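Local coordinates for protein glycerate kinase, putative (Thermotoga maritima, PDB 2B8N) that phosphorylates D-glycerate to 2-phosphoglycerate with ATP, using magnesium as cofactor, in a pathway that degrades serine by way of hydroxypyruvate, at residues Asp50-Val55 against Lys74-Gly79; Arg63-Ala68 against Leu130-Gly135; Ser158-Ser163 against Glu230-Glu235; Arg174-Gln179 against Trp216-Thr221; Ser301-Val306 against Ala317-Gly322. All blocks are in the same frame, centred on the assembly; numbering follows the deposited sequence.

Interaction 1: Asp50-Val55 against Lys74-Gly79; sequences DRVILV and KKIRKG
The carbonyl oxygen Val52 O is gripped twice: Arg77 N donates a hydrogen bond of 2.9 Å to it, lying nearly on the C=O axis (C=O...N angle 171°), and Ile76 CA brings a CA-H...O contact at 3.3 Å. Two more backbone bonds join these parallel strands, Val52 N to Lys75 O at 2.9 Å and Leu54 N to Lys78 O at 2.9 Å. Val52 pairs with Ile76 but Leu54 with Gly79, so the second strand carries one extra residue, a beta bulge accommodated by the helical backbone of Arg77 (psi -31°). The strands belong to the beta-alpha-beta unit whose connecting helix, 61-72, packs on Val52 and Leu54. On that face Ile76 crosses both neighbours obliquely: its CG1 lies 3.9 Å from Val52 CG1, while its CD1 reaches on to Leu54 CD1 at 3.6 Å. Branched aliphatic groups suit a buried sheet face, and an alanine here would remove both branches of Ile76 and would probably loosen the packing against Val52 and Leu54. The strand entrance is polar. Arg77, extended from CG to NE, runs alongside Arg51 and puts NH1 over one face of its guanidinium, 3.9 Å from Arg51 CZ, with the two planes 48° apart. A salt bridge from Arg51 to Asp127 probably eases this meeting of like charges. Asp50 and Lys75 also run side by side, but Asp50 OD1 stays 4.5 Å from Lys75 NZ. Directed backbone bonds and apolar packing therefore hold this strand pair together, and the charged ends probably add little.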
# COMPACT_ATOMS: atom_id res chain seq x y z
N ASP A 50 25.74 8.97 5.68
CA ASP A 50 26.71 9.88 5.11
C ASP A 50 27.01 9.52 3.66
O ASP A 50 26.81 8.36 3.25
CB ASP A 50 28.01 9.79 5.91
CG ASP A 50 27.90 10.46 7.26
OD1 ASP A 50 27.59 11.68 7.29
OD2 ASP A 50 28.14 9.79 8.30
N ARG A 51 27.50 10.51 2.89
CA ARG A 51 27.89 10.28 1.49
C ARG A 51 26.75 9.67 0.68
O ARG A 51 26.94 8.64 0.03
CB ARG A 51 29.09 9.33 1.43
CG ARG A 51 30.32 9.78 2.12
CD ARG A 51 31.43 8.79 1.91
NE ARG A 51 32.62 9.48 1.42
CZ ARG A 51 33.09 9.43 0.17
NH1 ARG A 51 32.51 8.71 -0.77
NH2 ARG A 51 34.18 10.14 -0.13
N VAL A 52 25.57 10.31 0.74
CA VAL A 52 24.31 9.72 0.31
C VAL A 52 23.96 10.13 -1.13
O VAL A 52 24.07 11.31 -1.50
CB VAL A 52 23.13 10.10 1.33
CG1 VAL A 52 21.79 9.55 0.90
CG2 VAL A 52 23.44 9.63 2.77
N ILE A 53 23.60 9.14 -1.95
CA ILE A 53 22.89 9.35 -3.19
C ILE A 53 21.47 8.90 -2.91
O ILE A 53 21.23 7.76 -2.56
CB ILE A 53 23.51 8.54 -4.37
CG1 ILE A 53 24.87 9.14 -4.78
CG2 ILE A 53 22.56 8.55 -5.58
CD1 ILE A 53 25.97 8.97 -3.77
N LEU A 54 20.52 9.81 -3.06
CA LEU A 54 19.12 9.56 -2.72
C LEU A 54 18.38 9.19 -4.00
O LEU A 54 18.43 9.93 -5.01
CB LEU A 54 18.52 10.80 -2.04
CG LEU A 54 17.02 10.89 -1.71
CD1 LEU A 54 16.77 12.01 -0.66
CD2 LEU A 54 16.15 11.12 -2.98
N VAL A 55 17.72 8.02 -3.96
CA VAL A 55 16.86 7.54 -5.02
C VAL A 55 15.47 7.23 -4.42
O VAL A 55 15.33 6.35 -3.55
CB VAL A 55 17.44 6.28 -5.69
CG1 VAL A 55 16.47 5.75 -6.76
CG2 VAL A 55 18.80 6.59 -6.33
N LYS A 74 23.22 18.68 2.78
CA LYS A 74 24.32 18.51 1.81
C LYS A 74 25.12 17.19 1.92
O LYS A 74 26.02 16.93 1.10
CB LYS A 74 25.26 19.73 1.82
CG LYS A 74 24.57 20.99 1.27
CD LYS A 74 24.47 20.98 -0.28
CE LYS A 74 23.09 21.44 -0.81
NZ LYS A 74 22.08 20.36 -0.69
N LYS A 75 24.77 16.35 2.90
CA LYS A 75 25.25 14.97 2.97
C LYS A 75 24.67 14.17 1.83
O LYS A 75 25.20 13.11 1.50
CB LYS A 75 24.84 14.29 4.28
CG LYS A 75 25.41 14.92 5.51
CD LYS A 75 24.70 14.39 6.74
CE LYS A 75 25.57 14.56 7.95
NZ LYS A 75 24.73 14.62 9.14
N ILE A 76 23.55 14.64 1.26
CA ILE A 76 23.09 14.14 -0.03
C ILE A 76 23.84 14.90 -1.13
O ILE A 76 23.78 16.14 -1.24
CB ILE A 76 21.57 14.26 -0.26
CG1 ILE A 76 20.77 13.35 0.69
CG2 ILE A 76 21.21 13.91 -1.73
CD1 ILE A 76 19.37 13.90 1.01
N ARG A 77 24.53 14.13 -1.96
CA ARG A 77 25.35 14.64 -3.03
C ARG A 77 24.54 14.74 -4.32
O ARG A 77 24.81 15.61 -5.13
CB ARG A 77 26.54 13.71 -3.19
CG ARG A 77 27.30 13.66 -1.89
CD ARG A 77 28.55 12.86 -1.95
NE ARG A 77 29.47 13.35 -0.93
CZ ARG A 77 30.77 13.08 -0.89
NH1 ARG A 77 31.35 12.31 -1.82
NH2 ARG A 77 31.51 13.61 0.08
N LYS A 78 23.56 13.85 -4.48
CA LYS A 78 22.69 13.83 -5.65
C LYS A 78 21.37 13.19 -5.24
O LYS A 78 21.34 12.24 -4.45
CB LYS A 78 23.32 13.02 -6.80
CG LYS A 78 23.39 13.79 -8.14
CD LYS A 78 22.00 14.06 -8.75
CE LYS A 78 21.71 15.58 -8.96
NZ LYS A 78 21.07 16.26 -7.77
N GLY A 79 20.27 13.74 -5.75
CA GLY A 79 18.95 13.19 -5.51
C GLY A 79 18.14 13.08 -6.79
O GLY A 79 18.23 13.93 -7.70

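Interaction 2: Arg63-Ala68 against Leu130-Gly135; sequences RMAKAA and LFLLSG
Leu130, the first residue of 130-135 to meet the helix, has CG anti to its backbone N and sets CD2 against Ala68 CB at 3.9 Å. Two residues on, Leu132 points the same way and does most of the work. Its CD1 reaches into the helix surface, 3.6 Å from Met64 O and 3.7 Å from Ala65 CA, and also meets Ala68 CB at 4.0 Å. Alanines suit these helix positions, their small side chains letting the leucine tip come close to the helix backbone. This is the helix-on-sheet packing of an alpha/beta fold: helix 61-72 follows strand 52-57 and packs on the neighbouring strand of the parallel sheet, 128-133, residues 63-68 running at 143° to residues 130-133. Met64, built as selenomethionine, slides past Leu132 in the opposite direction. Its chain bends at the last torsion (chi3 68°), which turns CE to within 3.9 Å of Leu132 CB. The same methyl lies 3.9 Å from Leu133 N, although the side chain of Leu133 starts away from the helix and touches Ile210. Ser134 closes the contact with OG 4.1 Å from Met64 SE, and this hydroxyl is hydrogen-bonded to Ala60 N, just ahead of the helix.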
# COMPACT_ATOMS: atom_id res chain seq x y z
N ARG A 63 7.36 13.39 -1.43
CA ARG A 63 7.34 13.85 -0.03
C ARG A 63 8.38 13.13 0.84
O ARG A 63 8.97 13.72 1.75
CB ARG A 63 5.94 13.77 0.58
CG ARG A 63 4.92 14.59 -0.20
CD ARG A 63 4.23 15.70 0.60
NE ARG A 63 4.72 17.05 0.25
CZ ARG A 63 4.07 18.20 0.49
NH1 ARG A 63 2.89 18.21 1.09
NH2 ARG A 63 4.60 19.36 0.12
N MSE A 64 8.64 11.86 0.54
CA MSE A 64 9.69 11.12 1.22
C MSE A 64 11.07 11.74 0.92
O MSE A 64 11.90 11.85 1.82
CB MSE A 64 9.67 9.66 0.81
CG MSE A 64 8.44 8.89 1.24
SE MSE A 64 8.59 6.98 0.78
CE MSE A 64 10.04 6.37 1.98
N ALA A 65 11.30 12.15 -0.33
CA ALA A 65 12.57 12.78 -0.69
C ALA A 65 12.72 14.11 0.05
O ALA A 65 13.72 14.34 0.70
CB ALA A 65 12.66 13.01 -2.19
N LYS A 66 11.71 14.97 -0.03
CA LYS A 66 11.74 16.23 0.69
C LYS A 66 12.06 16.08 2.19
O LYS A 66 12.81 16.88 2.74
CB LYS A 66 10.41 16.97 0.56
CG LYS A 66 10.37 18.28 1.34
CD LYS A 66 9.13 19.08 1.01
CE LYS A 66 8.96 20.24 1.98
NZ LYS A 66 8.62 19.74 3.34
N ALA A 67 11.46 15.08 2.84
CA ALA A 67 11.72 14.85 4.27
C ALA A 67 13.16 14.39 4.57
O ALA A 67 13.75 14.79 5.56
CB ALA A 67 10.69 13.87 4.85
N ALA A 68 13.73 13.57 3.69
CA ALA A 68 15.12 13.13 3.79
C ALA A 68 16.11 14.27 3.60
O ALA A 68 17.13 14.35 4.27
CB ALA A 68 15.39 12.06 2.76
N LEU A 130 20.43 5.87 -0.50
CA LEU A 130 19.25 5.98 0.33
C LEU A 130 18.03 5.73 -0.55
O LEU A 130 17.61 6.61 -1.31
CB LEU A 130 19.20 7.37 0.99
CG LEU A 130 17.88 7.70 1.70
CD1 LEU A 130 17.56 6.62 2.77
CD2 LEU A 130 17.89 9.14 2.29
N PHE A 131 17.49 4.51 -0.47
CA PHE A 131 16.44 4.06 -1.38
C PHE A 131 15.08 4.24 -0.74
O PHE A 131 14.68 3.47 0.12
CB PHE A 131 16.70 2.61 -1.76
CG PHE A 131 15.86 2.11 -2.92
CD1 PHE A 131 15.57 2.92 -4.01
CD2 PHE A 131 15.39 0.81 -2.92
CE1 PHE A 131 14.80 2.44 -5.07
CE2 PHE A 131 14.63 0.32 -3.98
CZ PHE A 131 14.33 1.14 -5.05
N LEU A 132 14.37 5.29 -1.15
CA LEU A 132 13.06 5.66 -0.57
C LEU A 132 11.95 5.09 -1.44
O LEU A 132 11.72 5.56 -2.58
CB LEU A 132 12.93 7.19 -0.47
CG LEU A 132 14.01 7.90 0.34
CD1 LEU A 132 13.98 9.41 0.12
CD2 LEU A 132 13.90 7.58 1.81
N LEU A 133 11.28 4.06 -0.92
CA LEU A 133 10.37 3.28 -1.75
C LEU A 133 8.93 3.29 -1.24
O LEU A 133 8.69 3.10 -0.05
CB LEU A 133 10.90 1.85 -1.87
CG LEU A 133 10.26 0.87 -2.86
CD1 LEU A 133 10.29 1.34 -4.31
CD2 LEU A 133 10.95 -0.47 -2.72
N SER A 134 8.00 3.52 -2.16
CA SER A 134 6.55 3.41 -1.92
C SER A 134 5.87 2.70 -3.10
O SER A 134 6.55 2.27 -4.02
CB SER A 134 5.92 4.80 -1.68
OG SER A 134 6.46 5.78 -2.54
N GLY A 135 4.54 2.59 -3.06
CA GLY A 135 3.74 1.90 -4.11
C GLY A 135 3.97 2.34 -5.55
O GLY A 135 4.34 3.48 -5.82

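Interaction 3: Ser158-Ser163 against Glu230-Glu235; sequences SALLKS and EKYGIE
Leu160 and Tyr232 cross at about a right angle, the leucine CD2 coming obliquely to the phenol ring, 3.8 Å from Tyr232 CD2. Ser163 meets the ring carbon on the other flank, with its CB 3.9 Å from Tyr232 CD1, so the inner half of the ring bridges two residues one helical turn apart. The phenol oxygen continues past them to a hydrogen bond with Glu169, which lets the same residue serve a greasy contact and a polar rim. Ile234 supplies the second prong: its CG1 lies beside the backbone N (chi1 -66°), carrying CD1 over Ala159 CB at 3.9 Å and obliquely across the end of Leu160. Between the two prongs Gly233, with positive phi, is the C-prime residue of a Schellman motif that ends helix 222-231, Ile234 N bonding back to Leu229 O. This turn is what delivers Tyr232 and Ile234 to the same neighbour, the end of helix 150-162. There Ser163 OG folds back onto Ala159 O at 2.9 Å, and that carbonyl also accepts from Ser163 N. With the serine hydroxyl and tyrosine oxygen bonded to other groups, the contact between the two helix ends is left to nondirectional apolar packing near the surface.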
# COMPACT_ATOMS: atom_id res chain seq x y z
N SER A 158 0.31 -9.42 -19.15
CA SER A 158 -1.11 -9.45 -19.39
C SER A 158 -1.55 -10.87 -19.79
O SER A 158 -2.57 -11.38 -19.32
CB SER A 158 -1.45 -8.44 -20.48
OG SER A 158 -2.85 -8.27 -20.60
N ALA A 159 -0.74 -11.52 -20.61
CA ALA A 159 -0.98 -12.90 -20.99
C ALA A 159 -1.01 -13.78 -19.76
O ALA A 159 -1.84 -14.69 -19.66
CB ALA A 159 0.12 -13.39 -21.92
N LEU A 160 -0.08 -13.53 -18.83
CA LEU A 160 0.02 -14.35 -17.64
C LEU A 160 -1.17 -14.14 -16.68
O LEU A 160 -1.77 -15.12 -16.21
CB LEU A 160 1.35 -14.13 -16.94
CG LEU A 160 2.54 -14.91 -17.51
CD1 LEU A 160 3.83 -14.42 -16.87
CD2 LEU A 160 2.41 -16.42 -17.29
N LEU A 161 -1.51 -12.87 -16.42
CA LEU A 161 -2.72 -12.54 -15.67
C LEU A 161 -3.96 -13.22 -16.25
O LEU A 161 -4.68 -13.96 -15.57
CB LEU A 161 -2.94 -11.04 -15.69
CG LEU A 161 -1.92 -10.28 -14.83
CD1 LEU A 161 -1.76 -8.85 -15.32
CD2 LEU A 161 -2.34 -10.35 -13.36
N LYS A 162 -4.19 -12.97 -17.53
CA LYS A 162 -5.35 -13.55 -18.17
C LYS A 162 -5.36 -15.07 -18.02
O LYS A 162 -6.42 -15.67 -17.81
CB LYS A 162 -5.46 -13.13 -19.64
CG LYS A 162 -5.89 -11.67 -19.81
CD LYS A 162 -6.24 -11.38 -21.25
CE LYS A 162 -6.58 -9.91 -21.45
NZ LYS A 162 -5.41 -9.04 -21.13
N SER A 163 -4.19 -15.69 -18.10
CA SER A 163 -4.10 -17.15 -18.00
C SER A 163 -4.24 -17.65 -16.57
O SER A 163 -4.24 -18.86 -16.36
CB SER A 163 -2.77 -17.65 -18.57
OG SER A 163 -2.71 -17.39 -19.96
N GLU A 230 6.06 -21.94 -20.16
CA GLU A 230 5.63 -23.21 -20.71
C GLU A 230 4.33 -23.63 -20.02
O GLU A 230 3.40 -24.03 -20.69
CB GLU A 230 6.72 -24.29 -20.56
CG GLU A 230 6.19 -25.70 -20.26
CD GLU A 230 7.29 -26.74 -20.12
OE1 GLU A 230 7.91 -27.09 -21.15
OE2 GLU A 230 7.53 -27.21 -18.97
N LYS A 231 4.27 -23.53 -18.70
CA LYS A 231 3.07 -23.96 -17.97
C LYS A 231 1.80 -23.30 -18.48
O LYS A 231 0.78 -23.96 -18.62
CB LYS A 231 3.20 -23.71 -16.46
CG LYS A 231 2.08 -24.38 -15.64
CD LYS A 231 2.43 -24.44 -14.13
CE LYS A 231 1.18 -24.33 -13.27
NZ LYS A 231 0.63 -22.95 -13.36
N TYR A 232 1.85 -22.01 -18.79
CA TYR A 232 0.67 -21.29 -19.27
C TYR A 232 0.64 -21.15 -20.80
O TYR A 232 -0.18 -20.41 -21.34
CB TYR A 232 0.56 -19.93 -18.57
CG TYR A 232 0.36 -20.08 -17.07
CD1 TYR A 232 -0.90 -20.38 -16.55
CD2 TYR A 232 1.42 -19.97 -16.18
CE1 TYR A 232 -1.09 -20.54 -15.20
CE2 TYR A 232 1.23 -20.13 -14.81
CZ TYR A 232 -0.04 -20.42 -14.34
OH TYR A 232 -0.27 -20.58 -13.00
N GLY A 233 1.53 -21.87 -21.49
CA GLY A 233 1.60 -21.86 -22.94
C GLY A 233 1.84 -20.49 -23.56
O GLY A 233 1.30 -20.21 -24.62
N ILE A 234 2.64 -19.64 -22.93
CA ILE A 234 2.89 -18.32 -23.49
C ILE A 234 4.13 -18.33 -24.38
O ILE A 234 5.25 -18.52 -23.89
CB ILE A 234 2.98 -17.26 -22.39
CG1 ILE A 234 1.60 -17.11 -21.71
CG2 ILE A 234 3.41 -15.91 -22.96
CD1 ILE A 234 1.64 -16.65 -20.29
N GLU A 235 3.93 -18.14 -25.68
CA GLU A 235 5.01 -18.11 -26.66
C GLU A 235 5.85 -16.83 -26.49
O GLU A 235 5.30 -15.76 -26.23
CB GLU A 235 4.45 -18.24 -28.08

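Interaction 4: Arg174-Gln179 against Trp216-Thr221; sequences RKHLSQ and WPDSST
An Asx turn organises this buried polar cluster: Asp218 OD1 accepts from Ser220 N at 3.0 Å, two residues on. The same oxygen takes two further donors. Ser220 OG donates to the syn lone pair of Asp218 OD1, at 2.7 Å, while Lys175 NZ makes a salt bridge to Asp218 OD1 at 2.7 Å from well above the carboxylate plane. Lysine suits the place because its chain, bent at chi3 (-73°), can leave the end of helix 167-175 and meet the aspartate tip to tip. The other oxygen, Asp218 OD2, is bonded to Thr248, so both carboxylate oxygens are occupied, and such a setting would probably keep the acid ionised. His176 is satisfied at both nitrogens, ND1 by the carbonyl of Thr172 and NE2 by the carboxylate of Glu247, partners that would probably favour a doubly protonated, cationic ring. Its CE1 is turned to the aspartate, 3.1 Å from Asp218 OD2, with ring and carboxylate planes 65° apart. At the ring edge the same carbon has Ser220 OG at 3.2 Å. Thr221, the N-cap residue of helix 222-231, places its carbonyl oxygen over one face of the imidazole, with Thr221 O 3.4 Å from His176 NE2.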
# COMPACT_ATOMS: atom_id res chain seq x y z
N ARG A 174 9.02 -11.82 -14.36
CA ARG A 174 9.39 -10.40 -14.45
C ARG A 174 10.80 -10.10 -13.99
O ARG A 174 11.46 -9.25 -14.59
CB ARG A 174 8.40 -9.47 -13.71
CG ARG A 174 7.15 -9.10 -14.52
CD ARG A 174 7.48 -8.46 -15.88
NE ARG A 174 7.93 -7.08 -15.78
CZ ARG A 174 7.13 -6.02 -15.62
NH1 ARG A 174 5.82 -6.19 -15.53
NH2 ARG A 174 7.62 -4.79 -15.54
N LYS A 175 11.25 -10.78 -12.93
CA LYS A 175 12.58 -10.53 -12.36
C LYS A 175 13.68 -10.96 -13.34
O LYS A 175 14.78 -10.38 -13.37
CB LYS A 175 12.74 -11.26 -11.01
CG LYS A 175 11.85 -10.70 -9.88
CD LYS A 175 11.98 -11.44 -8.52
CE LYS A 175 11.34 -12.83 -8.48
NZ LYS A 175 11.57 -13.50 -7.13
N HIS A 176 13.37 -11.96 -14.16
CA HIS A 176 14.32 -12.51 -15.10
C HIS A 176 14.29 -11.78 -16.47
O HIS A 176 15.00 -12.16 -17.41
CB HIS A 176 14.10 -14.03 -15.23
CG HIS A 176 14.61 -14.82 -14.07
ND1 HIS A 176 13.87 -15.06 -12.93
CD2 HIS A 176 15.81 -15.43 -13.86
CE1 HIS A 176 14.58 -15.78 -12.08
NE2 HIS A 176 15.76 -16.01 -12.62
N LEU A 177 13.49 -10.72 -16.58
CA LEU A 177 13.45 -9.88 -17.78
C LEU A 177 13.97 -8.44 -17.57
O LEU A 177 13.86 -7.61 -18.46
CB LEU A 177 12.00 -9.81 -18.30
CG LEU A 177 11.39 -11.13 -18.84
CD1 LEU A 177 9.96 -10.93 -19.24
CD2 LEU A 177 12.18 -11.65 -20.02
N SER A 178 14.57 -8.17 -16.41
CA SER A 178 14.76 -6.80 -15.92
C SER A 178 16.18 -6.48 -15.44
O SER A 178 16.88 -7.33 -14.95
CB SER A 178 13.78 -6.56 -14.77
OG SER A 178 13.97 -5.30 -14.18
N GLN A 179 16.59 -5.23 -15.59
CA GLN A 179 17.90 -4.80 -15.13
C GLN A 179 17.87 -4.32 -13.66
O GLN A 179 18.92 -4.05 -13.07
CB GLN A 179 18.45 -3.67 -16.02
CG GLN A 179 18.77 -4.10 -17.44
CD GLN A 179 19.56 -3.05 -18.24
OE1 GLN A 179 20.58 -2.52 -17.79
NE2 GLN A 179 19.11 -2.79 -19.45
N TRP A 216 16.33 -7.02 -3.16
CA TRP A 216 16.01 -8.24 -2.42
C TRP A 216 16.45 -9.43 -3.24
O TRP A 216 16.18 -9.45 -4.44
CB TRP A 216 14.52 -8.36 -2.15
CG TRP A 216 14.22 -9.44 -1.14
CD1 TRP A 216 13.75 -10.71 -1.39
CD2 TRP A 216 14.38 -9.35 0.27
NE1 TRP A 216 13.61 -11.41 -0.21
CE2 TRP A 216 13.99 -10.60 0.82
CE3 TRP A 216 14.82 -8.34 1.12
CZ2 TRP A 216 14.04 -10.85 2.18
CZ3 TRP A 216 14.87 -8.58 2.45
CH2 TRP A 216 14.48 -9.83 2.98
N PRO A 217 17.09 -10.43 -2.61
CA PRO A 217 17.55 -11.54 -3.44
C PRO A 217 16.39 -12.31 -4.09
O PRO A 217 15.28 -12.39 -3.53
CB PRO A 217 18.34 -12.43 -2.45
CG PRO A 217 17.73 -12.16 -1.17
CD PRO A 217 17.39 -10.68 -1.20
N ASP A 218 16.67 -12.87 -5.27
CA ASP A 218 15.67 -13.61 -6.05
C ASP A 218 15.96 -15.09 -5.93
O ASP A 218 16.93 -15.58 -6.54
CB ASP A 218 15.71 -13.16 -7.52
CG ASP A 218 14.77 -13.95 -8.41
OD1 ASP A 218 13.89 -14.68 -7.91
OD2 ASP A 218 14.90 -13.84 -9.65
N SER A 219 15.14 -15.80 -5.16
CA SER A 219 15.36 -17.24 -4.97
C SER A 219 14.98 -18.07 -6.21
O SER A 219 15.49 -19.18 -6.41
CB SER A 219 14.63 -17.75 -3.72
OG SER A 219 13.23 -17.76 -3.92
N SER A 220 14.11 -17.53 -7.06
CA SER A 220 13.72 -18.23 -8.29
C SER A 220 14.84 -18.25 -9.32
O SER A 220 15.70 -17.38 -9.35
CB SER A 220 12.47 -17.65 -8.91
OG SER A 220 12.73 -16.44 -9.59
N THR A 221 14.78 -19.23 -10.21
CA THR A 221 15.83 -19.49 -11.18
C THR A 221 15.33 -19.18 -12.60
O THR A 221 14.13 -18.98 -12.83
CB THR A 221 16.32 -20.97 -11.10
OG1 THR A 221 15.33 -21.86 -11.62
CG2 THR A 221 16.57 -21.36 -9.67

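Interaction 5: Ser301-Val306 against Ala317-Gly322; sequences SIMKEV and AALIFG
Helix 301-306 runs nearly antiparallel to strand 317-322, at 159°, with the two axes 10.1 Å apart at closest approach, a spacing that leaves room for one interlocking layer of side chains. Leu319 fills its middle. With CG beside the backbone N (chi1 -60°), it sends CD1 in among three helix residues: 3.5 Å from Ile302 CG2, 4.0 Å from Met303 CG and 4.4 Å from Val306 CG2. Ile302 uses both its branches, since CD1 continues tip to tip toward Phe321 and meets the ring at its edge, 3.9 Å from Phe321 CZ. An alanine in place of Ile302 would lose both branches and would probably leave Leu319 and the outer end of the Phe321 ring less firmly packed. At the far end the smaller pair suffices, Val306 CG1 resting on Ala317 CB at 3.8 Å. Met303, a selenomethionine, flanks the leucine with its CG alone and goes on to Leu349. Helix 292-309 is the connection of a beta-alpha-beta crossover between strands 280-285 and 317-323, parallel neighbours in a mixed sheet. Val306 also touches Ile428 of the next strand, 422-428, while Ala318 and Ile320, on the sheet's other face, pack on helix 263-276.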
# COMPACT_ATOMS: atom_id res chain seq x y z
N SER A 301 -20.24 -8.68 15.10
CA SER A 301 -20.48 -9.72 16.11
C SER A 301 -19.59 -9.56 17.31
O SER A 301 -20.01 -9.86 18.43
CB SER A 301 -20.26 -11.13 15.55
OG SER A 301 -21.08 -11.39 14.43
N ILE A 302 -18.34 -9.13 17.07
CA ILE A 302 -17.41 -8.84 18.18
C ILE A 302 -17.89 -7.62 18.98
O ILE A 302 -17.91 -7.66 20.21
CB ILE A 302 -15.96 -8.63 17.70
CG1 ILE A 302 -15.44 -9.85 16.94
CG2 ILE A 302 -15.02 -8.37 18.89
CD1 ILE A 302 -14.08 -9.60 16.25
N MSE A 303 -18.33 -6.57 18.30
CA MSE A 303 -18.87 -5.38 18.98
C MSE A 303 -20.08 -5.73 19.88
O MSE A 303 -20.23 -5.17 20.98
CB MSE A 303 -19.22 -4.28 17.97
CG MSE A 303 -17.96 -3.78 17.25
SE MSE A 303 -18.21 -2.60 15.73
CE MSE A 303 -19.08 -1.17 16.57
N LYS A 304 -20.93 -6.66 19.43
CA LYS A 304 -22.09 -7.09 20.21
C LYS A 304 -21.63 -7.88 21.44
O LYS A 304 -22.25 -7.80 22.50
CB LYS A 304 -23.05 -7.94 19.37
CG LYS A 304 -23.58 -7.26 18.08
CD LYS A 304 -24.87 -7.90 17.61
CE LYS A 304 -24.84 -8.32 16.17
NZ LYS A 304 -25.71 -9.53 15.97
N GLU A 305 -20.54 -8.62 21.31
CA GLU A 305 -20.02 -9.34 22.45
C GLU A 305 -19.56 -8.35 23.53
O GLU A 305 -19.84 -8.53 24.72
CB GLU A 305 -18.89 -10.27 22.04
CG GLU A 305 -18.62 -11.41 23.03
CD GLU A 305 -19.76 -12.41 23.17
OE1 GLU A 305 -20.67 -12.48 22.29
OE2 GLU A 305 -19.74 -13.13 24.20
N VAL A 306 -18.86 -7.32 23.11
CA VAL A 306 -18.38 -6.29 24.02
C VAL A 306 -19.55 -5.56 24.64
O VAL A 306 -19.60 -5.36 25.86
CB VAL A 306 -17.49 -5.26 23.31
CG1 VAL A 306 -17.36 -4.00 24.13
CG2 VAL A 306 -16.12 -5.88 23.01
N ALA A 317 -14.73 0.44 25.13
CA ALA A 317 -13.78 -0.41 24.38
C ALA A 317 -13.52 0.15 23.00
O ALA A 317 -14.39 0.80 22.42
CB ALA A 317 -14.27 -1.87 24.28
N ALA A 318 -12.32 -0.12 22.50
CA ALA A 318 -11.92 0.20 21.15
C ALA A 318 -11.24 -1.02 20.53
O ALA A 318 -10.14 -1.40 20.93
CB ALA A 318 -10.98 1.39 21.12
N LEU A 319 -11.92 -1.64 19.55
CA LEU A 319 -11.41 -2.78 18.82
C LEU A 319 -10.76 -2.28 17.55
O LEU A 319 -11.40 -1.56 16.79
CB LEU A 319 -12.56 -3.71 18.45
CG LEU A 319 -13.40 -4.30 19.59
CD1 LEU A 319 -14.60 -4.93 18.99
CD2 LEU A 319 -12.62 -5.34 20.38
N ILE A 320 -9.51 -2.68 17.28
CA ILE A 320 -8.78 -2.20 16.08
C ILE A 320 -8.48 -3.33 15.07
O ILE A 320 -7.95 -4.39 15.42
CB ILE A 320 -7.45 -1.46 16.45
CG1 ILE A 320 -7.73 -0.17 17.24
CG2 ILE A 320 -6.60 -1.13 15.18
CD1 ILE A 320 -7.38 -0.26 18.68
N PHE A 321 -8.81 -3.06 13.80
CA PHE A 321 -8.56 -4.00 12.69
C PHE A 321 -7.83 -3.33 11.51
O PHE A 321 -8.09 -2.18 11.15
CB PHE A 321 -9.87 -4.61 12.19
CG PHE A 321 -10.76 -5.15 13.30
CD1 PHE A 321 -11.59 -4.31 13.99
CD2 PHE A 321 -10.78 -6.50 13.61
CE1 PHE A 321 -12.43 -4.80 14.99
CE2 PHE A 321 -11.61 -6.99 14.62
CZ PHE A 321 -12.43 -6.15 15.31
N GLY A 322 -6.91 -4.08 10.92
CA GLY A 322 -6.17 -3.64 9.75
C GLY A 322 -6.05 -4.77 8.76
O GLY A 322 -6.03 -5.93 9.15

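Interactions 1 and 2 share one parallel sheet and helix 61-72: strands 52-57 and 128-133 are neighbours, probably bonded from Leu130 N to Ile53 O and from Leu132 N to Val55 O. Interaction 1 adds backbone bonds and a charged, partly exposed rim, whereas interaction 2 is buried and mainly apolar. Interaction 5 repeats such helix-on-strand packing in a separate mixed sheet, about 35 Å from interaction 2 between centres. Interactions 3 and 4 tie helices to loops, with 4 nested in the chain loop that 3 closes. Though about 18 Å apart between centres, they contrast: a surface apolar clasp against a buried ionic cluster.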